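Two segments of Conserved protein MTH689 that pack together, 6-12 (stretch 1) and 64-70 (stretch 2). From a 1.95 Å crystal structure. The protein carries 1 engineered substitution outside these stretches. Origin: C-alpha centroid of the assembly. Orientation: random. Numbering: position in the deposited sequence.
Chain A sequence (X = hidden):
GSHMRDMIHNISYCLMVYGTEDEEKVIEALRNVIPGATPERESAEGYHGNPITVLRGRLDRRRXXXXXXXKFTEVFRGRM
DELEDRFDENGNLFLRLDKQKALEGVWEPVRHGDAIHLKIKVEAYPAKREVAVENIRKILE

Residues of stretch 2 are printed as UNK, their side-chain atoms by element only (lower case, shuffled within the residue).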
# COMPACT_ATOMS: atom_id res chain seq x y z
N ASP A 6 -1.30 0.78 18.02
CA ASP A 6 -1.77 1.40 16.80
C ASP A 6 -1.30 0.61 15.57
O ASP A 6 -2.03 0.53 14.58
CB ASP A 6 -1.34 2.87 16.74
CG ASP A 6 -2.24 3.78 17.61
OD1 ASP A 6 -3.20 3.28 18.27
OD2 ASP A 6 -1.97 5.01 17.63
N MET A 7 -0.11 0.02 15.65
CA MET A 7 0.52 -0.79 14.58
C MET A 7 0.96 0.08 13.41
O MET A 7 2.14 0.07 13.03
CB MET A 7 -0.39 -1.91 14.05
CG MET A 7 -0.86 -2.88 15.11
SD MET A 7 -1.53 -4.36 14.31
CE MET A 7 -1.97 -5.30 15.77
N ILE A 8 -0.00 0.80 12.84
CA ILE A 8 0.28 1.75 11.76
C ILE A 8 -0.51 3.04 12.02
O ILE A 8 -1.62 3.02 12.57
CB ILE A 8 -0.02 1.17 10.34
CG1 ILE A 8 -1.51 0.81 10.18
CG2 ILE A 8 0.86 -0.02 10.05
CD1 ILE A 8 -1.91 0.42 8.77
N HIS A 9 0.08 4.17 11.66
CA HIS A 9 -0.56 5.47 11.91
C HIS A 9 -1.52 5.83 10.81
O HIS A 9 -2.65 6.31 11.03
CB HIS A 9 0.53 6.53 12.06
CG HIS A 9 1.33 6.39 13.31
ND1 HIS A 9 0.75 6.45 14.56
CD2 HIS A 9 2.65 6.21 13.51
CE1 HIS A 9 1.69 6.30 15.48
NE2 HIS A 9 2.85 6.16 14.87
N ASN A 10 -1.08 5.58 9.58
CA ASN A 10 -1.85 5.93 8.40
C ASN A 10 -1.27 5.18 7.20
O ASN A 10 -0.16 4.61 7.29
CB ASN A 10 -1.84 7.45 8.20
CG ASN A 10 -0.46 8.00 7.85
OD1 ASN A 10 0.11 7.64 6.83
ND2 ASN A 10 0.08 8.86 8.71
N ILE A 11 -2.00 5.17 6.10
CA ILE A 11 -1.49 4.61 4.84
C ILE A 11 -1.76 5.64 3.75
O ILE A 11 -2.91 6.10 3.60
CB ILE A 11 -2.23 3.32 4.42
CG1 ILE A 11 -2.19 2.29 5.54
CG2 ILE A 11 -1.59 2.74 3.14
CD1 ILE A 11 -2.79 0.94 5.17
N SER A 12 -0.70 6.02 3.03
CA SER A 12 -0.85 6.81 1.81
C SER A 12 -0.87 5.79 0.67
O SER A 12 -0.13 4.80 0.71
CB SER A 12 0.31 7.78 1.62
OG SER A 12 0.28 8.82 2.58
N UNK A 64 -10.64 1.04 8.73
CA UNK A 64 -9.89 0.64 7.54
C UNK A 64 -8.45 0.20 7.87
O UNK A 64 -7.94 -0.76 7.28
c UNK A 64 -9.89 1.74 6.50
N UNK A 65 -7.79 0.91 8.80
CA UNK A 65 -6.41 0.59 9.13
C UNK A 65 -6.33 -0.78 9.78
O UNK A 65 -5.40 -1.55 9.53
c UNK A 65 -5.79 1.63 10.06
c UNK A 65 -5.50 3.02 9.47
c UNK A 65 -4.52 2.91 8.34
c UNK A 65 -4.97 3.94 10.56
N UNK A 66 -7.32 -1.08 10.61
CA UNK A 66 -7.28 -2.34 11.33
C UNK A 66 -7.58 -3.50 10.41
O UNK A 66 -6.94 -4.55 10.49
n UNK A 66 -8.56 -4.37 16.99
c UNK A 66 -8.42 -1.34 14.92
n UNK A 66 -10.21 -3.38 15.74
c UNK A 66 -8.17 -2.29 12.57
c UNK A 66 -8.96 -3.40 16.18
c UNK A 66 -7.59 -1.34 13.65
n UNK A 66 -8.10 -2.45 15.81
N UNK A 67 -8.57 -3.32 9.53
CA UNK A 67 -8.89 -4.34 8.52
C UNK A 67 -7.70 -4.60 7.58
O UNK A 67 -7.42 -5.74 7.17
o UNK A 67 -12.18 -5.51 5.06
c UNK A 67 -10.10 -3.91 7.67
c UNK A 67 -10.44 -4.91 6.56
o UNK A 67 -12.64 -3.94 6.51
c UNK A 67 -11.85 -4.77 6.00
N UNK A 68 -7.00 -3.53 7.23
CA UNK A 68 -5.81 -3.66 6.41
C UNK A 68 -4.74 -4.51 7.13
O UNK A 68 -4.14 -5.41 6.53
c UNK A 68 -1.49 -2.56 3.95
c UNK A 68 -1.50 -2.50 5.34
c UNK A 68 -2.73 -2.43 6.02
c UNK A 68 -3.94 -2.37 5.33
c UNK A 68 -3.93 -2.43 3.94
c UNK A 68 -5.25 -2.30 6.07
c UNK A 68 -2.71 -2.51 3.24
N UNK A 69 -4.48 -4.20 8.39
CA UNK A 69 -3.47 -4.92 9.16
C UNK A 69 -3.83 -6.40 9.31
O UNK A 69 -2.95 -7.27 9.28
s UNK A 69 -0.81 -3.15 9.57
c UNK A 69 -3.23 -4.29 10.53
c UNK A 69 -0.00 -4.40 10.62
c UNK A 69 -2.37 -3.00 10.50
N UNK A 70 -5.12 -6.68 9.45
CA UNK A 70 -5.61 -8.06 9.49
C UNK A 70 -5.19 -8.81 8.21
O UNK A 70 -4.63 -9.90 8.27
o UNK A 70 -9.35 -9.32 12.01
o UNK A 70 -9.90 -8.33 10.13
c UNK A 70 -9.09 -8.57 11.05
c UNK A 70 -7.13 -8.07 9.59
c UNK A 70 -7.70 -7.95 10.98

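Position 64 carries a single side-chain carbon, the CB; its CA-to-CB bond points sideways, and the CB stays 7.3 Å from I11 CD1, the nearest atom of stretch 1. One carbon with nothing beyond it defines alanine, A64. Its backbone O accepts a hydrogen bond from the N of position 68, at 2.9 Å, an i to i+4 link of the helix that runs through the whole stretch.

Position 65 has four side-chain carbons, forked at the second, and its CB points toward stretch 1. One tip of the fork lies 3.6 Å from I8 CD1 and the other 3.3 Å from the backbone O of H9. A fork at the second carbon is leucine, L65, in the m,t rotamer. Its CD2 is the atom near I8 CD1, and it also lies 3.7 Å from I11 CG1 and 4.0 Å from N10 CA; CD1 is the atom near H9 O. The branched end thus fits against the chain where it turns a corner at H9.

At position 66, three carbons lead to a nitrogen and then to a carbon carrying two more nitrogens. This guanidinium group identifies arginine, R66, whose exposed side chain makes no contact with stretch 1.

Position 67 shows three carbons, the third bearing two oxygens. Such a carboxylate could only belong to glutamate, E67; it is exposed and out of reach of the other segment.

Position 68 has one carbon followed by a six-carbon ring with no further atom, and I11 CD1 sits over one ring face. The residue is phenylalanine, F68. I11 CD1 is 3.5 Å from the ring centroid, 12° off the normal, a CH-pi contact, while I8 CD1 approaches obliquely to 4.0 Å from CD2.

Position 69 is an unbranched chain of two carbons, a sulfur and a terminal carbon, with the sulfur 3.6 Å from I8 CG2. This is methionine, M69. All three of its chi angles are m, and the folded chain brings CE to 4.0 Å from M7 SD.

Position 70 again has three carbons ending in two oxygens, with its CB pointing away from stretch 1: glutamate, E70.

The contact is apolar packing, with no hydrogen bond between the segments. F68 and M69 follow L65 by three and four residues, so all three lie on one side of the helix and meet M7, I8 and I11. I8 is central, touching all three helix side chains. Strand 10-12 crosses the helix at 80°, and together the segments bury 367 Å².

Stretch 2 64-70: ALREFME
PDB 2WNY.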